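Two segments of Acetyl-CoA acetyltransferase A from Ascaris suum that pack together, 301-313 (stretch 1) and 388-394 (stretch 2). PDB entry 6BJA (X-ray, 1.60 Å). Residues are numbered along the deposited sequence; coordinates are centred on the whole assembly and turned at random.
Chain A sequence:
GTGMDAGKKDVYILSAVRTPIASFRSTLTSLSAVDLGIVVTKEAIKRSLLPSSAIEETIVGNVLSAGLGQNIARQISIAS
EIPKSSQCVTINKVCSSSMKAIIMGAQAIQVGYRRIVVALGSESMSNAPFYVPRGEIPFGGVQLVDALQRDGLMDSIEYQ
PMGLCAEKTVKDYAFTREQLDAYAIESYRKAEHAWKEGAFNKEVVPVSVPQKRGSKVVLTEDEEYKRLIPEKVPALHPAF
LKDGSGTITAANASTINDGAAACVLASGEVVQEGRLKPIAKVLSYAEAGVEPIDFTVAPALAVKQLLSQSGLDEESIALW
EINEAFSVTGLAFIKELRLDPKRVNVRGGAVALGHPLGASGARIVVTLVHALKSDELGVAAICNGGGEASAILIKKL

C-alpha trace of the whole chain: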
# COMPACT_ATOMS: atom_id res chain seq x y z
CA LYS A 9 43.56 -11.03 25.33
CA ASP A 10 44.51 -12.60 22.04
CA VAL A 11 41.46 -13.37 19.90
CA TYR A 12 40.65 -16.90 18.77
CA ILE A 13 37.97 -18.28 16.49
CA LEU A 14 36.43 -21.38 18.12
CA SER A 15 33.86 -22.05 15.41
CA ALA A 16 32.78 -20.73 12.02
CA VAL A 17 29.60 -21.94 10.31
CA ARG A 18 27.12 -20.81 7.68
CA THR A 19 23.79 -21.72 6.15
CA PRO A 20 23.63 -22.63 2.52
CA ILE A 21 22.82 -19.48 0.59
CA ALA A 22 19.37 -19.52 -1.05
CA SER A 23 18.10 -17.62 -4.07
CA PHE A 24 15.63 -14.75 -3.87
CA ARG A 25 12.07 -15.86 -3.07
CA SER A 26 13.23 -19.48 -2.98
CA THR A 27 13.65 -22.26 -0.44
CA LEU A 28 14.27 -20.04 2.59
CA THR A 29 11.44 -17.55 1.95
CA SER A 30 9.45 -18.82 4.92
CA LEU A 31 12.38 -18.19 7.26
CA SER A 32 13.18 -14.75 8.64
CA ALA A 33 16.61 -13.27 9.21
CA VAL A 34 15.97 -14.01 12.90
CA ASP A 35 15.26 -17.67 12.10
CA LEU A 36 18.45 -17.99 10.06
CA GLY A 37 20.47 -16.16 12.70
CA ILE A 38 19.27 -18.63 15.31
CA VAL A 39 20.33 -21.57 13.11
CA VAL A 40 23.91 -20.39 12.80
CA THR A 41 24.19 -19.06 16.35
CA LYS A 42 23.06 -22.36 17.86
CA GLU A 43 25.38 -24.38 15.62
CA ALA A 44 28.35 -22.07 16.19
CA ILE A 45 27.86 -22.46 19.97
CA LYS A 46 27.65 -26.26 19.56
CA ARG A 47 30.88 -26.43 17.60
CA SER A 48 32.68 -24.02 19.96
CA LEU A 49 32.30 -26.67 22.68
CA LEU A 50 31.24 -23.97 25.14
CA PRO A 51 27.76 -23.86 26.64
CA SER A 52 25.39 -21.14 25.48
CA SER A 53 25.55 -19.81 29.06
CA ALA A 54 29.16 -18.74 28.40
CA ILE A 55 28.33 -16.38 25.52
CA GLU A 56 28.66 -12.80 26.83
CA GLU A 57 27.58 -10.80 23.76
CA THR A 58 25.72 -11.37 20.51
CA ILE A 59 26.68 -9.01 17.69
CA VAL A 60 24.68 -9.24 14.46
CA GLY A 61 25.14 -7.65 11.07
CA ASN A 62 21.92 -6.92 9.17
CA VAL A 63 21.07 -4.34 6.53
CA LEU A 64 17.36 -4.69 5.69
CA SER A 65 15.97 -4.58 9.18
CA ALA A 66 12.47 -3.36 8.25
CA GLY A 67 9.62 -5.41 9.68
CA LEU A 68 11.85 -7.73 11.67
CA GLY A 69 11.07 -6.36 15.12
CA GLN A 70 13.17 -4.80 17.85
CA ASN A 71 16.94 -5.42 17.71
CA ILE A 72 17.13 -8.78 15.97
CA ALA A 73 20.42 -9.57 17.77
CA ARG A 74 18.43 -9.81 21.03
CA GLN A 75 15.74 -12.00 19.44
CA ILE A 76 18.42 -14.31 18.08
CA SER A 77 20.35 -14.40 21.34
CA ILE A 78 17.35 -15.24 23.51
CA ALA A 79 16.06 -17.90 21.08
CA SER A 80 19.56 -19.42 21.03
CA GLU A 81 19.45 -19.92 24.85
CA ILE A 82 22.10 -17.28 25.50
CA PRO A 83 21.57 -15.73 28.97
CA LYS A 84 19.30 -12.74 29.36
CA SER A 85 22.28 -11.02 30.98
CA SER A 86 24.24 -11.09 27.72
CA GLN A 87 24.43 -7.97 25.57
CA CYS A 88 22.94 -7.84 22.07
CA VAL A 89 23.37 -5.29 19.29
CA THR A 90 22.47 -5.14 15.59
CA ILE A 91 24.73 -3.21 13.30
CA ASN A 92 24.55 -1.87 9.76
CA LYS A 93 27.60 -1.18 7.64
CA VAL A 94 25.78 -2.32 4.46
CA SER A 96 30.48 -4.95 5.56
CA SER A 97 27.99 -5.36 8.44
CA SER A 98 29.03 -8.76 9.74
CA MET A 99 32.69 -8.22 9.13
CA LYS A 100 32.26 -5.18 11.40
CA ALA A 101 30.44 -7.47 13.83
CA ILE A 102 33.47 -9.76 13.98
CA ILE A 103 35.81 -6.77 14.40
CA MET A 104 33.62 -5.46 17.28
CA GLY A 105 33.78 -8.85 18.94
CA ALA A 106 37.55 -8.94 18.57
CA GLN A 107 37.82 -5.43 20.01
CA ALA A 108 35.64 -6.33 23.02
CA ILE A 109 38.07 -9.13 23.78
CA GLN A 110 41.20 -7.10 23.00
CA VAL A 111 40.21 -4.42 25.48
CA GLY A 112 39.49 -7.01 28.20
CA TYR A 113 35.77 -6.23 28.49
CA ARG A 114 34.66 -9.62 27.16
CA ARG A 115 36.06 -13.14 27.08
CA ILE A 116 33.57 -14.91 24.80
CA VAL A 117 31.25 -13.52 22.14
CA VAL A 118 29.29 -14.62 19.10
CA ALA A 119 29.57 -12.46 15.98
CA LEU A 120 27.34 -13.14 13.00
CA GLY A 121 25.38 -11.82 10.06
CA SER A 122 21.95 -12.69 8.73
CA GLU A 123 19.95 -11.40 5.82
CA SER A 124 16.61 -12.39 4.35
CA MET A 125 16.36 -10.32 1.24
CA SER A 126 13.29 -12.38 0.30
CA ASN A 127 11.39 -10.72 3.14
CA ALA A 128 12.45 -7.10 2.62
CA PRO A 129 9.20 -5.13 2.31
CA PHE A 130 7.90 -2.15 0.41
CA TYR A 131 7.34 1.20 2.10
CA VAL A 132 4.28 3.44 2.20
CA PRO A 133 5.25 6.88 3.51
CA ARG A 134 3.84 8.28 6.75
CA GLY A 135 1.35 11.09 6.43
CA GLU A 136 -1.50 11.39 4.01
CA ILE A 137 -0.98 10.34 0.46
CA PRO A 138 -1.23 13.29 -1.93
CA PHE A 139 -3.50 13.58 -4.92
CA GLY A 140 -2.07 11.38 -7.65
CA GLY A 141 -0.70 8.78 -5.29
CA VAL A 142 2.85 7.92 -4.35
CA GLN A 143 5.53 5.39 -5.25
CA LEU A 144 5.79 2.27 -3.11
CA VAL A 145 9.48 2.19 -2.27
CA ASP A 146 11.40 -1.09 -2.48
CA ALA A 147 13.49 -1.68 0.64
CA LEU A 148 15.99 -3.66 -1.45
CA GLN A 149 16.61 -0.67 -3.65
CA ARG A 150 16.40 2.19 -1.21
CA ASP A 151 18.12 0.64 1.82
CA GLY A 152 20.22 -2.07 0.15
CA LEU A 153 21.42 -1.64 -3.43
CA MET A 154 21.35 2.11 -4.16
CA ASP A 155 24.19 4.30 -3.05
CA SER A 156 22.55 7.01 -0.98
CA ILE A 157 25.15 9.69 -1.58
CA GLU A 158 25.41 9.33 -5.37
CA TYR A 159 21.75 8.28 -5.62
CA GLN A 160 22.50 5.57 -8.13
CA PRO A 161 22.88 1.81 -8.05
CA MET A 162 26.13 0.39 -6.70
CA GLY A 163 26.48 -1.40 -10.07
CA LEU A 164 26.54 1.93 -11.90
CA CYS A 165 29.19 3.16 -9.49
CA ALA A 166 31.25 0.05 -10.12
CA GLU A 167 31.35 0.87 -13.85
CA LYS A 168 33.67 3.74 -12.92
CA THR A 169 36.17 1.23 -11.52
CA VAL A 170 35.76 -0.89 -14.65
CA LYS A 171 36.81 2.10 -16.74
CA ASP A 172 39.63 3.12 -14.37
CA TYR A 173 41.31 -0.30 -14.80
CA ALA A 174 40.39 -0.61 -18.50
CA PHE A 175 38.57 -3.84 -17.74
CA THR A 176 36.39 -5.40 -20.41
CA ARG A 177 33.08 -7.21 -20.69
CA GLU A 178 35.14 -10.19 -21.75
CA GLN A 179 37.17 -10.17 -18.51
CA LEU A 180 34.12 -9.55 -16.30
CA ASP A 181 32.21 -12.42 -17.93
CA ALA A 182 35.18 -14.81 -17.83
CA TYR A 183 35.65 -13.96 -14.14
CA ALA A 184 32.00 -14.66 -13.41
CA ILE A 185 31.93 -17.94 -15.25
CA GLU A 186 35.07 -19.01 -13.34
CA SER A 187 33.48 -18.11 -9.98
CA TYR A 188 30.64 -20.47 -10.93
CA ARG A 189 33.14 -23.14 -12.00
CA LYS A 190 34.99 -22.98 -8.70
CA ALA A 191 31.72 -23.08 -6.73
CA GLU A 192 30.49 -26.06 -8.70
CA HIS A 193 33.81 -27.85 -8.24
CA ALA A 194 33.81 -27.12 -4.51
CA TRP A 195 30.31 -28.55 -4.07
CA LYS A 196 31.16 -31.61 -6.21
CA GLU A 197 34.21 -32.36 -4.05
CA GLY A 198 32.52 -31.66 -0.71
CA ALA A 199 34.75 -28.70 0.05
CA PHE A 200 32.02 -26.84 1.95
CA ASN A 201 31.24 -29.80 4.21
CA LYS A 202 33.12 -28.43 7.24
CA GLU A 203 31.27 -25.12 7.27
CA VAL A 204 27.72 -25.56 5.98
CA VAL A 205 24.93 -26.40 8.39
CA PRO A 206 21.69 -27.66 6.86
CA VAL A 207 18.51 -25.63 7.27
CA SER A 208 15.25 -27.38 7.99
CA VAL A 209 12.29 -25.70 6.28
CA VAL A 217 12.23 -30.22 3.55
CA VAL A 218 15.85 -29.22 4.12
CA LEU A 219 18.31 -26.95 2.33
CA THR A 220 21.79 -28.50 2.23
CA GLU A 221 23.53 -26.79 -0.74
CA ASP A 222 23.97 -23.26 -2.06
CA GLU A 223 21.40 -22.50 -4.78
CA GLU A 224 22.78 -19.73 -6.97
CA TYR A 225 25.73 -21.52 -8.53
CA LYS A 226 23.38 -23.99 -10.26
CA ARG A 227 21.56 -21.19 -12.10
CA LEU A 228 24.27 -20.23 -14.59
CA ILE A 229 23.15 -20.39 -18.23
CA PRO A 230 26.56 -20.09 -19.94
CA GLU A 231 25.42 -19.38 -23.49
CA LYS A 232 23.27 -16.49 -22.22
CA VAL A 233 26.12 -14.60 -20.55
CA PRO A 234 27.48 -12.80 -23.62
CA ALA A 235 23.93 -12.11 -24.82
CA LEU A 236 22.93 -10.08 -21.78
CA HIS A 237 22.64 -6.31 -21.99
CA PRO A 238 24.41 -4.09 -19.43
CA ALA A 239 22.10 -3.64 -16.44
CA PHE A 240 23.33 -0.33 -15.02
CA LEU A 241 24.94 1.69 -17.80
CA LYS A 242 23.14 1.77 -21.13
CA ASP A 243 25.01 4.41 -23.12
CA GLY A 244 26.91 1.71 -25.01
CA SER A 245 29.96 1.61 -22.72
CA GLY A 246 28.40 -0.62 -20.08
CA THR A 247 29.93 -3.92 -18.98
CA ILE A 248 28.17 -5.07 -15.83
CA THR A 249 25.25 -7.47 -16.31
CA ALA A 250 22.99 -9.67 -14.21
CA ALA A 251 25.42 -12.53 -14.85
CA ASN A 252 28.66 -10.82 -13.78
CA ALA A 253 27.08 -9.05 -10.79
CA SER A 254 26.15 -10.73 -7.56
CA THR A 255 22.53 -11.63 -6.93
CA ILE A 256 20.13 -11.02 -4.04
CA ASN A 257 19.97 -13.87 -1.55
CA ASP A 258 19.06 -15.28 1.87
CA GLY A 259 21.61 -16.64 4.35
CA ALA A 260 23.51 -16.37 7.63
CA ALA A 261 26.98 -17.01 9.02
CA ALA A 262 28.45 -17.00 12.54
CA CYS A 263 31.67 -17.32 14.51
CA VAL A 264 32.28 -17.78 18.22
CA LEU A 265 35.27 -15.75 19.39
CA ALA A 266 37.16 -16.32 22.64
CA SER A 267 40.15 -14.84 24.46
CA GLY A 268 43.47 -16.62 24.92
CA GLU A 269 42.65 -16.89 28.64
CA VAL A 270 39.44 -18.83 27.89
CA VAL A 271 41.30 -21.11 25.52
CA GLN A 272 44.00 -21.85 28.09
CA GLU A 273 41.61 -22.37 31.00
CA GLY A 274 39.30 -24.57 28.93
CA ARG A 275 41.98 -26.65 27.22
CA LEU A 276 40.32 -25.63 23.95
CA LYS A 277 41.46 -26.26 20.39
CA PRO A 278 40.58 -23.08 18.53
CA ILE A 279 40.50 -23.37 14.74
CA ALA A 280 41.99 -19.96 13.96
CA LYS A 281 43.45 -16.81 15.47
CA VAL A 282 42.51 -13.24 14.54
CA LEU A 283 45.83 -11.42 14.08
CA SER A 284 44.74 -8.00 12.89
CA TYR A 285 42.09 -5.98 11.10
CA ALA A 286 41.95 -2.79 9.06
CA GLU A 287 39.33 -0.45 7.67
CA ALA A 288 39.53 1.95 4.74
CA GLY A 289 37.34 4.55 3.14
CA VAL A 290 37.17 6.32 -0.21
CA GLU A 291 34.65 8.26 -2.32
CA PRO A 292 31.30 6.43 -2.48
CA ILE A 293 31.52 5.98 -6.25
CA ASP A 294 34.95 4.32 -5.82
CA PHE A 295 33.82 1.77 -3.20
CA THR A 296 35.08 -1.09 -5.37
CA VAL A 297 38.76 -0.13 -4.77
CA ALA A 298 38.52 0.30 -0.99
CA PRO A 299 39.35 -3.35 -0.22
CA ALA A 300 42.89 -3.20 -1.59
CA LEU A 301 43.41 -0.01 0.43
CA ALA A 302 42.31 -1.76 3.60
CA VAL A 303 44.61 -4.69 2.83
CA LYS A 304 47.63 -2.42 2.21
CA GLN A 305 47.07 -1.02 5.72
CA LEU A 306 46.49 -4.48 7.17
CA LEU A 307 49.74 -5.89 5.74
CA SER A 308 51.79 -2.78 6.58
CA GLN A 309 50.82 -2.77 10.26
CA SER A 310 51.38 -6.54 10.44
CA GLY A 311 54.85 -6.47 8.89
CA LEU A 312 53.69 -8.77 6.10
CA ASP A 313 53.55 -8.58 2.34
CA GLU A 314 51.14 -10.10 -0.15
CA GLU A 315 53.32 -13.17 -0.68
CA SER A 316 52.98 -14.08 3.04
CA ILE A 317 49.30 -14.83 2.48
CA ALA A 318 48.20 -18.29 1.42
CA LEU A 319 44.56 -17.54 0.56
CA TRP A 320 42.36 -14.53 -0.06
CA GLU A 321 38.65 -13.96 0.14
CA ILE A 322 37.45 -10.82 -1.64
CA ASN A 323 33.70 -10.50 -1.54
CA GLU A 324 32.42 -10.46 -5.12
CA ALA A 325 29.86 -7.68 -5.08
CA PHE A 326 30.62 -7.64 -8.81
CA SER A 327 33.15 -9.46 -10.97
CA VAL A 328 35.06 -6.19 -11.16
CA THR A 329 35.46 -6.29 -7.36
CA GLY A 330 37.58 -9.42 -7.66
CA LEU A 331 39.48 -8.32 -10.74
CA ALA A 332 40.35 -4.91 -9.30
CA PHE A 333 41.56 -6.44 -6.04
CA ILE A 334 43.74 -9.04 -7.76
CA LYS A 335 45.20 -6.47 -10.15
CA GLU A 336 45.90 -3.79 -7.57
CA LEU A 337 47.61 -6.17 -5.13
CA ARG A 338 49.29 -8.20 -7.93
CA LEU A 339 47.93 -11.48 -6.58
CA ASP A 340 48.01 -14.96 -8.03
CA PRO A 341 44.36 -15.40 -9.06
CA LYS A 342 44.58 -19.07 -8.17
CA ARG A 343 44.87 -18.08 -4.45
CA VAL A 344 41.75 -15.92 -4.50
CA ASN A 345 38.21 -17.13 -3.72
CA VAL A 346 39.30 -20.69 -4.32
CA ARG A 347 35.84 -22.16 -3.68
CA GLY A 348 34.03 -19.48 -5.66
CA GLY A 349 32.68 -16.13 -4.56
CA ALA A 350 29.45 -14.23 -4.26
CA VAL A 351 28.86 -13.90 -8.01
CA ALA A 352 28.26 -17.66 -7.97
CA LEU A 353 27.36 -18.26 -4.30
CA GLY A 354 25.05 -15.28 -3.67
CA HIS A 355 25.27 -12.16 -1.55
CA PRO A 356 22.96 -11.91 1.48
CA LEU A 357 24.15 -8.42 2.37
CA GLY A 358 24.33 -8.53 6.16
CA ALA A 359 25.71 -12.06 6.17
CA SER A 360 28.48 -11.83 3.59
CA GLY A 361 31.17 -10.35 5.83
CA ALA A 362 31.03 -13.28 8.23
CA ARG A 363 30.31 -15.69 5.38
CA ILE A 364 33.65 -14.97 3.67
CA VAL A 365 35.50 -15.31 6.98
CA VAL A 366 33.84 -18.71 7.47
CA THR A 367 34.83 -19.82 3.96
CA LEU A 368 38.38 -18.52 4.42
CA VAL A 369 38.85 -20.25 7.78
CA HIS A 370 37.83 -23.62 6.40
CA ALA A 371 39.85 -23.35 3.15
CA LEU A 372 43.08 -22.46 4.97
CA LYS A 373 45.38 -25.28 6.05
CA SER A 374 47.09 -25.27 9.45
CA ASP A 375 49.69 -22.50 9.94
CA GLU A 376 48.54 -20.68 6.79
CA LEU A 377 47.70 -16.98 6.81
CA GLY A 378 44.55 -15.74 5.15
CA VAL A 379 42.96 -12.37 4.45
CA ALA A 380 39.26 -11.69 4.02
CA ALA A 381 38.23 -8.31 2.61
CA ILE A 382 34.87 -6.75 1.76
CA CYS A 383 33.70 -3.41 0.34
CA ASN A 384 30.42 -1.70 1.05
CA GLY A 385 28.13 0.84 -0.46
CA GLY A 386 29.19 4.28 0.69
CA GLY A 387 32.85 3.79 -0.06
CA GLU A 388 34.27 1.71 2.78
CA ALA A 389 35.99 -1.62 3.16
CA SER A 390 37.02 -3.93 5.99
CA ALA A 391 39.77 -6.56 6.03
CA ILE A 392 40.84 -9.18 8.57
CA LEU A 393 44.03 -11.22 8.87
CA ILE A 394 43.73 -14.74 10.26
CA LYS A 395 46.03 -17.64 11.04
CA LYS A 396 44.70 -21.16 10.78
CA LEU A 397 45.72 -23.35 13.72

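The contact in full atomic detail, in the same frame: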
# COMPACT_ATOMS: atom_id res chain seq x y z
N LEU A 301 42.88 -1.03 -0.47
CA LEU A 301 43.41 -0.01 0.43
C LEU A 301 43.42 -0.52 1.87
O LEU A 301 44.40 -0.34 2.59
CB LEU A 301 42.59 1.28 0.32
CG LEU A 301 43.22 2.52 0.93
CD1 LEU A 301 44.54 2.86 0.23
CD2 LEU A 301 42.23 3.68 0.80
N ALA A 302 42.36 -1.20 2.27
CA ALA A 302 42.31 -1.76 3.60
C ALA A 302 43.40 -2.81 3.78
O ALA A 302 44.04 -2.89 4.83
CB ALA A 302 40.94 -2.35 3.88
N VAL A 303 43.61 -3.64 2.76
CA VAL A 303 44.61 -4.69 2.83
C VAL A 303 46.04 -4.11 2.90
O VAL A 303 46.87 -4.62 3.64
CB VAL A 303 44.48 -5.65 1.63
CG1 VAL A 303 45.72 -6.56 1.49
CG2 VAL A 303 43.22 -6.46 1.77
N LYS A 304 46.30 -3.04 2.15
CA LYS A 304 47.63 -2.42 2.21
C LYS A 304 47.94 -2.00 3.65
O LYS A 304 49.03 -2.25 4.16
CB LYS A 304 47.72 -1.24 1.25
CG LYS A 304 47.81 -1.69 -0.18
CD LYS A 304 47.78 -0.52 -1.16
CE LYS A 304 47.69 -1.04 -2.57
NZ LYS A 304 48.80 -2.00 -2.84
N GLN A 305 46.94 -1.42 4.32
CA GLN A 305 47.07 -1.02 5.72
C GLN A 305 47.26 -2.23 6.62
O GLN A 305 48.14 -2.26 7.46
CB GLN A 305 45.84 -0.22 6.15
CG GLN A 305 45.86 0.26 7.59
CD GLN A 305 47.08 1.09 7.92
OE1 GLN A 305 47.47 1.98 7.17
NE2 GLN A 305 47.71 0.78 9.06
N LEU A 306 46.43 -3.24 6.39
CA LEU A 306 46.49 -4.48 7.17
C LEU A 306 47.89 -5.12 7.13
O LEU A 306 48.44 -5.50 8.16
CB LEU A 306 45.46 -5.46 6.62
CG LEU A 306 45.27 -6.80 7.34
CD1 LEU A 306 44.65 -6.60 8.71
CD2 LEU A 306 44.40 -7.73 6.50
N LEU A 307 48.45 -5.22 5.93
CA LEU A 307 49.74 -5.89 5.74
C LEU A 307 50.87 -5.02 6.30
O LEU A 307 51.78 -5.54 6.93
CB LEU A 307 49.96 -6.18 4.26
CG LEU A 307 49.02 -7.20 3.60
CD1 LEU A 307 49.37 -7.32 2.12
CD2 LEU A 307 49.13 -8.55 4.26
N SER A 308 50.79 -3.72 6.06
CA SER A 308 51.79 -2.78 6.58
C SER A 308 51.92 -2.88 8.10
O SER A 308 53.02 -3.06 8.62
CB SER A 308 51.44 -1.34 6.20
OG SER A 308 52.40 -0.45 6.73
N GLN A 309 50.80 -2.77 8.81
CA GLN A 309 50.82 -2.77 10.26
C GLN A 309 51.20 -4.13 10.84
O GLN A 309 51.55 -4.24 12.02
CB GLN A 309 49.45 -2.33 10.81
CG GLN A 309 48.30 -3.30 10.57
CD GLN A 309 46.92 -2.66 10.77
OE1 GLN A 309 46.77 -1.44 10.70
NE2 GLN A 309 45.92 -3.50 11.02
N SER A 310 51.11 -5.17 10.01
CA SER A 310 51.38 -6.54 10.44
C SER A 310 52.79 -7.00 10.06
O SER A 310 53.21 -8.10 10.41
CB SER A 310 50.33 -7.48 9.84
OG SER A 310 49.05 -7.19 10.37
N GLY A 311 53.51 -6.15 9.33
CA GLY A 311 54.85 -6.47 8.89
C GLY A 311 54.89 -7.60 7.88
O GLY A 311 55.87 -8.35 7.80
N LEU A 312 53.81 -7.73 7.11
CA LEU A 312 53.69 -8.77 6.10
C LEU A 312 53.65 -8.18 4.71
O LEU A 312 53.44 -6.98 4.54
CB LEU A 312 52.43 -9.60 6.35
CG LEU A 312 52.36 -10.36 7.67
CD1 LEU A 312 50.99 -10.98 7.85
CD2 LEU A 312 53.43 -11.43 7.74
N ASP A 313 53.85 -9.01 3.70
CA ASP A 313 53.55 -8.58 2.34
C ASP A 313 52.61 -9.60 1.73
O ASP A 313 52.28 -10.61 2.36
CB ASP A 313 54.83 -8.41 1.52
CG ASP A 313 55.76 -9.59 1.61
OD1 ASP A 313 55.27 -10.74 1.70
OD2 ASP A 313 56.99 -9.37 1.58
N GLU A 388 33.39 2.23 1.75
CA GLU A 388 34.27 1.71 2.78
C GLU A 388 34.63 0.27 2.47
O GLU A 388 34.02 -0.37 1.61
CB GLU A 388 33.63 1.83 4.17
CG GLU A 388 33.59 3.26 4.68
CD GLU A 388 33.38 3.31 6.17
OE1 GLU A 388 34.20 2.71 6.93
OE2 GLU A 388 32.39 3.96 6.56
N ALA A 389 35.67 -0.20 3.16
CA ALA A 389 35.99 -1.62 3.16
C ALA A 389 36.64 -2.03 4.47
O ALA A 389 37.26 -1.20 5.17
CB ALA A 389 36.90 -1.99 1.99
N SER A 390 36.47 -3.30 4.80
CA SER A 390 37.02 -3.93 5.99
C SER A 390 37.85 -5.13 5.57
O SER A 390 37.52 -5.79 4.58
CB SER A 390 35.90 -4.37 6.94
OG SER A 390 35.02 -3.29 7.21
N ALA A 391 38.94 -5.38 6.28
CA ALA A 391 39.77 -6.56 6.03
C ALA A 391 40.24 -7.15 7.35
O ALA A 391 40.43 -6.43 8.34
CB ALA A 391 40.94 -6.22 5.14
N ILE A 392 40.41 -8.47 7.37
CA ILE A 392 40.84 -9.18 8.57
C ILE A 392 41.93 -10.18 8.16
O ILE A 392 41.86 -10.80 7.10
CB ILE A 392 39.63 -9.88 9.30
CG1 ILE A 392 40.04 -10.42 10.66
CG2 ILE A 392 39.03 -10.95 8.45
CD1 ILE A 392 38.81 -10.73 11.55
N LEU A 393 42.94 -10.27 9.02
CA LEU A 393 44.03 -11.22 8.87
C LEU A 393 43.88 -12.35 9.88
O LEU A 393 43.76 -12.09 11.09
CB LEU A 393 45.37 -10.51 9.07
CG LEU A 393 46.62 -11.39 9.09
CD1 LEU A 393 46.90 -11.95 7.70
CD2 LEU A 393 47.81 -10.56 9.61
N ILE A 394 43.87 -13.58 9.38
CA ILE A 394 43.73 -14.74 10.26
C ILE A 394 44.79 -15.79 10.02
O ILE A 394 45.32 -15.93 8.91
CB ILE A 394 42.35 -15.36 10.14
CG1 ILE A 394 42.08 -15.91 8.75
CG2 ILE A 394 41.26 -14.34 10.52
CD1 ILE A 394 40.89 -16.85 8.77

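How do the two backbones lie against each other? A helix that enters from earlier in the chain packs on the strand 388-394, their N-to-C directions 34° apart and their axes 7.5 Å apart at closest approach. The CA atoms of Ala302 and Ala391 mark the tightest register, 5.9 Å apart, a spacing that the small methyl side chains of both residues allow.

What joins them, if no hydrogen bond crosses the contact? The answer is apolar packing, which buries 348 Å² in total. Along the strand the side chains alternate: Ala389, Ala391 and Leu393 point toward the helix, while Ser390 and Ile392 point away. Ala302 CB lies 4.5 Å from Ala389 CB and 4.1 Å from Ala391 CB. The Ala391 methyl also meets two larger side chains, its CB 4.1 Å from Val303 CG2 and 4.0 Å from Leu306 CD2.

Why do larger residues serve farther along? The backbones are farther apart here, with Leu306 CA 7.4 Å from Leu393 CA, and longer side chains span the gap. The two leucines, Leu306 and Leu393, give up the most surface here, and both adopt the t, p rotamer. Leu306 CD2 reaches the strand itself, 3.9 Å from both Leu393 N and Leu393 CB. Leu393 in turn extends past Leu306, its CD2 3.7 Å from Leu312 CD1 and 3.7 Å from Ser310 OG.

How does the chain bring Leu312 into place? Gly311 leaves the helix with a positive phi of 67°, a conformation that favours glycine, in a Schellman motif. Gly311 N bonds to Ser308 O at 3.2 Å and Leu312 N to Leu307 O at 3.0 Å, and beyond this turn Leu312 points toward the strand. Beside the Leu393 methyl, the Ser310 hydroxyl is satisfied within its own stretch, OG donating to Leu306 O at 2.8 Å.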